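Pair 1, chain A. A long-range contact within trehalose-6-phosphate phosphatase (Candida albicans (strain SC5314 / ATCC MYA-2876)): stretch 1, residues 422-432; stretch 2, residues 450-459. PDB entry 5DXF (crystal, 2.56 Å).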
# COMPACT_ATOMS: atom_id res chain seq x y z
N LEU A 422 -11.60 6.37 -12.45
CA LEU A 422 -10.27 6.39 -13.04
C LEU A 422 -10.32 6.54 -14.56
O LEU A 422 -9.53 7.29 -15.14
CB LEU A 422 -9.49 5.13 -12.66
CG LEU A 422 -9.11 5.00 -11.19
CD1 LEU A 422 -8.27 3.76 -10.95
CD2 LEU A 422 -8.39 6.25 -10.70
N ARG A 423 -11.24 5.84 -15.21
CA ARG A 423 -11.36 5.90 -16.66
C ARG A 423 -11.83 7.28 -17.17
O ARG A 423 -11.30 7.77 -18.16
CB ARG A 423 -12.31 4.81 -17.17
CG ARG A 423 -11.63 3.48 -17.44
CD ARG A 423 -12.59 2.49 -18.10
NE ARG A 423 -13.08 2.98 -19.38
CZ ARG A 423 -14.09 2.46 -20.05
NH1 ARG A 423 -14.74 1.41 -19.56
NH2 ARG A 423 -14.46 2.98 -21.21
N VAL A 424 -12.80 7.90 -16.50
CA VAL A 424 -13.30 9.19 -16.95
C VAL A 424 -12.29 10.31 -16.66
O VAL A 424 -12.39 11.41 -17.20
CB VAL A 424 -14.66 9.56 -16.27
CG1 VAL A 424 -15.34 10.73 -16.99
CG2 VAL A 424 -15.59 8.35 -16.24
N ALA A 425 -11.31 10.01 -15.81
CA ALA A 425 -10.34 11.02 -15.39
C ALA A 425 -9.54 11.61 -16.55
O ALA A 425 -9.04 10.89 -17.41
CB ALA A 425 -9.40 10.43 -14.36
N ASP A 426 -9.46 12.93 -16.59
CA ASP A 426 -8.59 13.62 -17.52
C ASP A 426 -7.22 13.84 -16.89
O ASP A 426 -6.27 14.19 -17.57
CB ASP A 426 -9.21 14.95 -17.94
CG ASP A 426 -10.56 14.77 -18.64
OD1 ASP A 426 -10.59 14.27 -19.79
OD2 ASP A 426 -11.58 15.15 -18.04
N LEU A 427 -7.14 13.64 -15.59
CA LEU A 427 -5.89 13.78 -14.86
C LEU A 427 -5.83 12.87 -13.65
O LEU A 427 -6.84 12.56 -13.05
CB LEU A 427 -5.70 15.23 -14.41
CG LEU A 427 -4.29 15.78 -14.31
CD1 LEU A 427 -4.21 16.87 -13.27
CD2 LEU A 427 -3.27 14.71 -14.01
N ALA A 428 -4.64 12.46 -13.28
CA ALA A 428 -4.42 11.78 -12.03
C ALA A 428 -3.33 12.56 -11.33
O ALA A 428 -2.36 12.94 -11.96
CB ALA A 428 -3.99 10.36 -12.27
N LEU A 429 -3.50 12.81 -10.05
CA LEU A 429 -2.48 13.54 -9.29
C LEU A 429 -2.13 12.78 -8.01
O LEU A 429 -2.97 12.62 -7.12
CB LEU A 429 -2.95 14.96 -8.95
CG LEU A 429 -1.97 15.90 -8.25
CD1 LEU A 429 -0.60 15.84 -8.90
CD2 LEU A 429 -2.50 17.34 -8.25
N ILE A 430 -0.89 12.31 -7.93
CA ILE A 430 -0.41 11.64 -6.72
C ILE A 430 0.63 12.52 -6.03
O ILE A 430 1.65 12.86 -6.63
CB ILE A 430 0.21 10.26 -7.04
CG1 ILE A 430 -0.76 9.42 -7.87
CG2 ILE A 430 0.61 9.54 -5.76
CD1 ILE A 430 -2.13 9.27 -7.25
N THR A 431 0.36 12.90 -4.78
CA THR A 431 1.19 13.86 -4.05
C THR A 431 1.73 13.28 -2.75
O THR A 431 2.05 14.01 -1.81
CB THR A 431 0.39 15.14 -3.74
OG1 THR A 431 -0.84 14.78 -3.10
CG2 THR A 431 0.08 15.90 -5.01
N SER A 432 1.82 11.95 -2.70
CA SER A 432 2.24 11.24 -1.49
C SER A 432 3.56 11.76 -0.93
O SER A 432 4.54 11.89 -1.65
CB SER A 432 2.35 9.75 -1.79
OG SER A 432 1.08 9.20 -2.07
N TYR A 450 -6.60 3.43 -23.31
CA TYR A 450 -7.32 3.83 -24.51
C TYR A 450 -7.56 5.33 -24.52
O TYR A 450 -7.57 5.96 -25.57
CB TYR A 450 -8.65 3.07 -24.62
CG TYR A 450 -8.50 1.57 -24.65
CD1 TYR A 450 -9.16 0.77 -23.74
CD2 TYR A 450 -7.68 0.95 -25.59
CE1 TYR A 450 -9.03 -0.62 -23.76
CE2 TYR A 450 -7.55 -0.43 -25.63
CZ TYR A 450 -8.22 -1.21 -24.71
OH TYR A 450 -8.09 -2.58 -24.74
N ASN A 451 -7.72 5.90 -23.33
CA ASN A 451 -8.04 7.32 -23.21
C ASN A 451 -6.81 8.22 -23.12
O ASN A 451 -6.85 9.38 -23.55
CB ASN A 451 -8.95 7.53 -21.99
CG ASN A 451 -9.54 8.91 -21.95
OD1 ASN A 451 -9.74 9.49 -20.89
ND2 ASN A 451 -9.83 9.46 -23.13
N ASN A 452 -5.72 7.68 -22.58
CA ASN A 452 -4.42 8.36 -22.53
C ASN A 452 -4.37 9.65 -21.72
O ASN A 452 -3.73 10.61 -22.12
CB ASN A 452 -3.92 8.66 -23.95
CG ASN A 452 -3.83 7.43 -24.82
OD1 ASN A 452 -3.05 6.51 -24.55
ND2 ASN A 452 -4.61 7.41 -25.90
N SER A 453 -5.04 9.67 -20.57
CA SER A 453 -4.96 10.84 -19.70
C SER A 453 -3.68 10.83 -18.87
O SER A 453 -3.24 9.77 -18.41
CB SER A 453 -6.19 10.92 -18.79
OG SER A 453 -7.33 11.34 -19.52
N PRO A 454 -3.06 12.01 -18.68
CA PRO A 454 -1.78 12.16 -17.98
C PRO A 454 -1.80 11.87 -16.48
O PRO A 454 -2.79 12.09 -15.76
CB PRO A 454 -1.42 13.63 -18.22
CG PRO A 454 -2.71 14.30 -18.49
CD PRO A 454 -3.53 13.29 -19.24
N LEU A 455 -0.67 11.35 -16.02
CA LEU A 455 -0.43 11.08 -14.61
C LEU A 455 0.69 11.96 -14.08
O LEU A 455 1.79 11.99 -14.64
CB LEU A 455 -0.09 9.60 -14.40
CG LEU A 455 0.54 9.26 -13.05
CD1 LEU A 455 -0.47 9.41 -11.93
CD2 LEU A 455 1.14 7.86 -13.07
N ILE A 456 0.41 12.68 -13.00
CA ILE A 456 1.43 13.46 -12.32
C ILE A 456 1.80 12.77 -11.02
O ILE A 456 0.93 12.42 -10.21
CB ILE A 456 0.96 14.90 -12.04
CG1 ILE A 456 0.47 15.55 -13.33
CG2 ILE A 456 2.10 15.72 -11.44
CD1 ILE A 456 0.10 17.01 -13.17
N LEU A 457 3.10 12.57 -10.82
CA LEU A 457 3.60 11.73 -9.74
C LEU A 457 4.56 12.49 -8.83
O LEU A 457 5.46 13.19 -9.30
CB LEU A 457 4.29 10.49 -10.32
CG LEU A 457 4.08 9.18 -9.58
CD1 LEU A 457 2.59 8.93 -9.40
CD2 LEU A 457 4.72 8.02 -10.33
N SER A 458 4.35 12.34 -7.53
CA SER A 458 5.26 12.91 -6.54
C SER A 458 6.58 12.17 -6.64
O SER A 458 6.61 10.96 -6.83
CB SER A 458 4.68 12.80 -5.13
OG SER A 458 5.64 13.14 -4.14
N GLU A 459 7.69 12.90 -6.52
CA GLU A 459 9.00 12.27 -6.62
C GLU A 459 9.34 11.50 -5.35
O GLU A 459 10.30 10.73 -5.32
CB GLU A 459 10.08 13.32 -6.91
CG GLU A 459 10.23 14.35 -5.81
CD GLU A 459 11.22 15.44 -6.19
OE1 GLU A 459 11.26 15.82 -7.38
OE2 GLU A 459 11.96 15.91 -5.30

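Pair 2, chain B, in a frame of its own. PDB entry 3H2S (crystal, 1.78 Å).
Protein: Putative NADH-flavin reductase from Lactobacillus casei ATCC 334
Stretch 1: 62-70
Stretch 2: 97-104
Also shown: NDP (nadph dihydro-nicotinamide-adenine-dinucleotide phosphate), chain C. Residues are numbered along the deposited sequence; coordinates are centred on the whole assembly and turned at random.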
# COMPACT_ATOMS: atom_id res chain seq x y z
N SER B 62 15.26 14.00 9.12
CA SER B 62 15.81 14.36 10.42
C SER B 62 15.24 13.55 11.58
O SER B 62 15.71 13.67 12.72
CB SER B 62 15.66 15.86 10.69
OG SER B 62 14.29 16.19 10.90
N VAL B 63 14.20 12.76 11.33
CA VAL B 63 13.51 12.05 12.41
C VAL B 63 14.01 10.60 12.59
O VAL B 63 14.37 9.92 11.62
CB VAL B 63 11.97 12.09 12.27
CG1 VAL B 63 11.49 13.50 11.91
CG2 VAL B 63 11.51 11.09 11.27
N ASP B 64 14.05 10.16 13.85
CA ASP B 64 14.50 8.81 14.20
C ASP B 64 13.31 7.83 14.26
O ASP B 64 13.48 6.62 14.10
CB ASP B 64 15.23 8.85 15.55
CG ASP B 64 16.40 9.82 15.55
OD1 ASP B 64 16.33 10.85 16.27
OD2 ASP B 64 17.40 9.56 14.84
N ALA B 65 12.13 8.38 14.50
CA ALA B 65 10.92 7.57 14.59
C ALA B 65 9.69 8.34 14.12
O ALA B 65 9.62 9.57 14.22
CB ALA B 65 10.69 7.09 16.01
N VAL B 66 8.70 7.58 13.68
CA VAL B 66 7.41 8.11 13.27
C VAL B 66 6.30 7.31 13.94
O VAL B 66 6.37 6.08 14.01
CB VAL B 66 7.22 8.01 11.73
CG1 VAL B 66 5.85 8.58 11.33
CG2 VAL B 66 8.33 8.79 11.02
N VAL B 67 5.29 8.00 14.44
CA VAL B 67 4.13 7.31 14.98
C VAL B 67 2.89 7.66 14.17
O VAL B 67 2.59 8.84 13.96
CB VAL B 67 3.90 7.64 16.47
CG1 VAL B 67 2.65 6.89 17.00
CG2 VAL B 67 5.14 7.28 17.28
N ASP B 68 2.20 6.63 13.68
CA ASP B 68 0.95 6.83 12.93
C ASP B 68 -0.26 6.75 13.87
O ASP B 68 -0.69 5.66 14.25
CB ASP B 68 0.85 5.82 11.77
CG ASP B 68 -0.45 5.94 10.98
OD1 ASP B 68 -1.37 6.67 11.40
OD2 ASP B 68 -0.55 5.28 9.90
N ALA B 69 -0.75 7.91 14.32
CA ALA B 69 -1.94 7.96 15.16
C ALA B 69 -3.12 8.59 14.44
O ALA B 69 -3.99 9.19 15.06
CB ALA B 69 -1.64 8.74 16.47
N LEU B 70 -3.11 8.51 13.11
CA LEU B 70 -4.21 9.05 12.30
C LEU B 70 -5.42 8.14 12.40
O LEU B 70 -5.28 6.92 12.56
CB LEU B 70 -3.78 9.17 10.83
CG LEU B 70 -2.69 10.20 10.52
CD1 LEU B 70 -1.96 9.83 9.22
CD2 LEU B 70 -3.25 11.62 10.48
N ASP B 97 16.65 3.44 8.87
CA ASP B 97 16.65 2.78 10.17
C ASP B 97 15.44 3.22 10.98
O ASP B 97 15.17 2.68 12.06
CB ASP B 97 17.92 3.13 10.95
CG ASP B 97 19.16 2.49 10.37
OD1 ASP B 97 19.02 1.51 9.60
OD2 ASP B 97 20.27 2.93 10.71
N THR B 98 14.73 4.23 10.46
CA THR B 98 13.61 4.85 11.18
C THR B 98 12.59 3.85 11.69
O THR B 98 12.04 3.07 10.91
CB THR B 98 12.92 5.90 10.29
OG1 THR B 98 13.89 6.85 9.86
CG2 THR B 98 11.80 6.63 11.07
N LEU B 99 12.27 3.94 12.98
CA LEU B 99 11.22 3.14 13.59
C LEU B 99 9.86 3.74 13.25
O LEU B 99 9.66 4.95 13.38
CB LEU B 99 11.38 3.12 15.11
CG LEU B 99 12.65 2.52 15.70
CD1 LEU B 99 12.61 2.68 17.22
CD2 LEU B 99 12.69 1.06 15.35
N ALA B 100 8.92 2.90 12.87
CA ALA B 100 7.56 3.37 12.61
C ALA B 100 6.57 2.55 13.41
O ALA B 100 6.41 1.35 13.16
CB ALA B 100 7.25 3.27 11.12
N VAL B 101 5.87 3.20 14.34
CA VAL B 101 4.81 2.53 15.08
C VAL B 101 3.44 2.87 14.52
O VAL B 101 3.06 4.04 14.43
CB VAL B 101 4.87 2.88 16.60
CG1 VAL B 101 3.70 2.23 17.37
CG2 VAL B 101 6.20 2.47 17.18
N PHE B 102 2.67 1.84 14.21
CA PHE B 102 1.31 2.01 13.68
C PHE B 102 0.32 1.53 14.72
O PHE B 102 0.48 0.44 15.28
CB PHE B 102 1.12 1.19 12.39
CG PHE B 102 1.99 1.63 11.27
CD1 PHE B 102 1.51 2.52 10.32
CD2 PHE B 102 3.31 1.19 11.17
CE1 PHE B 102 2.33 2.97 9.28
CE2 PHE B 102 4.15 1.67 10.17
CZ PHE B 102 3.66 2.55 9.21
N ILE B 103 -0.64 2.40 15.06
CA ILE B 103 -1.75 1.99 15.89
C ILE B 103 -2.79 1.32 14.99
O ILE B 103 -3.29 1.92 14.04
CB ILE B 103 -2.43 3.16 16.63
CG1 ILE B 103 -1.42 3.92 17.52
CG2 ILE B 103 -3.58 2.63 17.46
CD1 ILE B 103 -2.05 5.09 18.27
N LEU B 104 -3.13 0.08 15.33
CA LEU B 104 -4.02 -0.71 14.50
C LEU B 104 -5.39 -0.82 15.18
O LEU B 104 -5.73 -0.00 16.04
CB LEU B 104 -3.40 -2.09 14.25
CG LEU B 104 -2.07 -2.05 13.48
CD1 LEU B 104 -1.41 -3.43 13.46
CD2 LEU B 104 -2.25 -1.51 12.07
PA NDP C . -8.72 10.80 16.53
O1A NDP C . -10.13 10.67 15.89
O2A NDP C . -8.61 11.48 17.85
O5B NDP C . -8.08 11.74 15.27
C5B NDP C . -6.84 11.13 14.83
C4B NDP C . -6.00 12.16 13.98
O4B NDP C . -6.36 12.00 12.62
C3B NDP C . -6.35 13.65 14.32
O3B NDP C . -5.13 14.27 14.61
C2B NDP C . -6.94 14.18 12.95
O2B NDP C . -6.74 15.51 12.65
C1B NDP C . -6.18 13.23 11.98
N9A NDP C . -6.88 13.14 10.68
C8A NDP C . -8.16 12.54 10.51
N7A NDP C . -8.57 12.55 9.24
C5A NDP C . -7.50 13.15 8.54
C6A NDP C . -7.36 13.41 7.16
N6A NDP C . -8.39 13.09 6.33
N1A NDP C . -6.34 14.24 6.75
C2A NDP C . -5.36 14.50 7.67
N3A NDP C . -5.28 14.13 8.98
C4A NDP C . -6.44 13.52 9.41
O3 NDP C . -8.41 9.26 16.69
PN NDP C . -7.97 8.21 17.85
O1N NDP C . -6.80 8.82 18.64
O2N NDP C . -9.22 8.05 18.66
O5D NDP C . -7.42 6.82 17.20
C5D NDP C . -6.04 6.60 16.91
C4D NDP C . -5.90 5.17 16.36
O4D NDP C . -6.58 4.34 17.29
C3D NDP C . -6.50 4.88 14.95
O3D NDP C . -5.73 3.94 14.29
C2D NDP C . -7.93 4.35 15.34
O2D NDP C . -8.43 3.47 14.37
C1D NDP C . -7.51 3.53 16.61
N1N NDP C . -8.68 3.13 17.39
C2N NDP C . -8.96 1.70 17.44
C3N NDP C . -10.31 1.33 18.06
C7N NDP C . -10.29 -0.11 18.53
O7N NDP C . -9.75 -0.97 17.84
N7N NDP C . -11.03 -0.45 19.66
C4N NDP C . -10.96 2.29 19.04
C5N NDP C . -10.80 3.74 18.69
C6N NDP C . -9.57 4.16 17.90
P2B NDP C . -7.65 16.67 13.34
O1X NDP C . -7.26 16.78 14.86
O2X NDP C . -7.16 18.04 12.73
O3X NDP C . -9.11 16.42 13.18
O HOH W 1 16.45 7.34 10.90

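Two parallel strand pairs built on one backbone plan. In both, a loop leads into a short strand that runs alongside a second strand from a later part of the chain, and the N-to-C directions differ by 2° in pair 1 and 11° in pair 2. Fourteen central residues superpose with an RMSD of 0.6 Å, matching Ala A428, Leu A429 and Ile A430 to Val B66, Val B67 and Asp B68, and Leu A455, Ile A456 and Leu A457 to Ala B100, Val B101 and Phe B102.

The hydrogen-bond ladder is the common core. In pair 1, Ala A428 N donates to Pro A454 O (3.1 Å), Ile A456 N to Ala A428 O (3.0 Å) and Ile A430 N to Ile A456 O (2.9 Å). The matching rungs of pair 2 are Val B66 N to Leu B99 O (2.8 Å), Val B101 N to Val B66 O (2.9 Å) and Asp B68 N to Val B101 O (2.8 Å). Each ladder ends in a weak bond, from Ser A458 N to Ile A430 O (2.9 Å, bent to 121°) and from Ile B103 N to Asp B68 O (3.4 Å, long but nearly straight).

The ladders differ at their start. Leu B99 N donates to Asp B64 O (3.1 Å); the matching residue, Pro A454, has no amide hydrogen, and its ring atom CD lies 3.3 Å from Asp A426 O instead. One position earlier, Ser A453 OG donates to Ala A425 O (2.8 Å), tying the loop directly to the second stretch. The matched Thr B98 has its OG1 3.6 Å from Val B63 O, and a water bridges the two, 2.8 Å from Thr B98 OG1 and, through a weak bond, 3.4 Å from Val B63 O.

Side chains fill the two faces differently. On the face of Ala A428, Leu A455, Ile A430 and Leu A457, at the first bridge a small residue faces a large one: Ala A428 CB lies 3.7 Å from Leu A455 CD1. Pair 2 reverses the sizes, setting Val B66 beside Ala B100; Val B66 CG2 instead comes 4.1 Å from Thr B98 CG2. Farther along, Ile A430 CB packs 3.6 Å from Leu A457 CD1, an aliphatic contact. Its counterpart is polar against aromatic: Asp B68 OD2 lies 3.5 Å from Phe B102 CD1, at the ring edge and near its plane, while Asp B68 OD1 accepts a bond from Leu B70 N (3.1 Å).

On the other face, Leu A429 CD1 reaches to 3.6 Å from Ile A456 CB, whereas the shorter Val B67 leaves CG2 4.5 Å from Val B101 CB.

At the far end, Ser A458 OG donates to Ser A432 O (3.0 Å). The residue matched to Ser A458, Ile B103, makes an apolar contact instead: its CD1 lies 4.1 Å from CB of Ala B69, the counterpart of Thr A431. Here pair 2 also meets NADPH, with Ile B103 O 3.2 Å from NDP O3D.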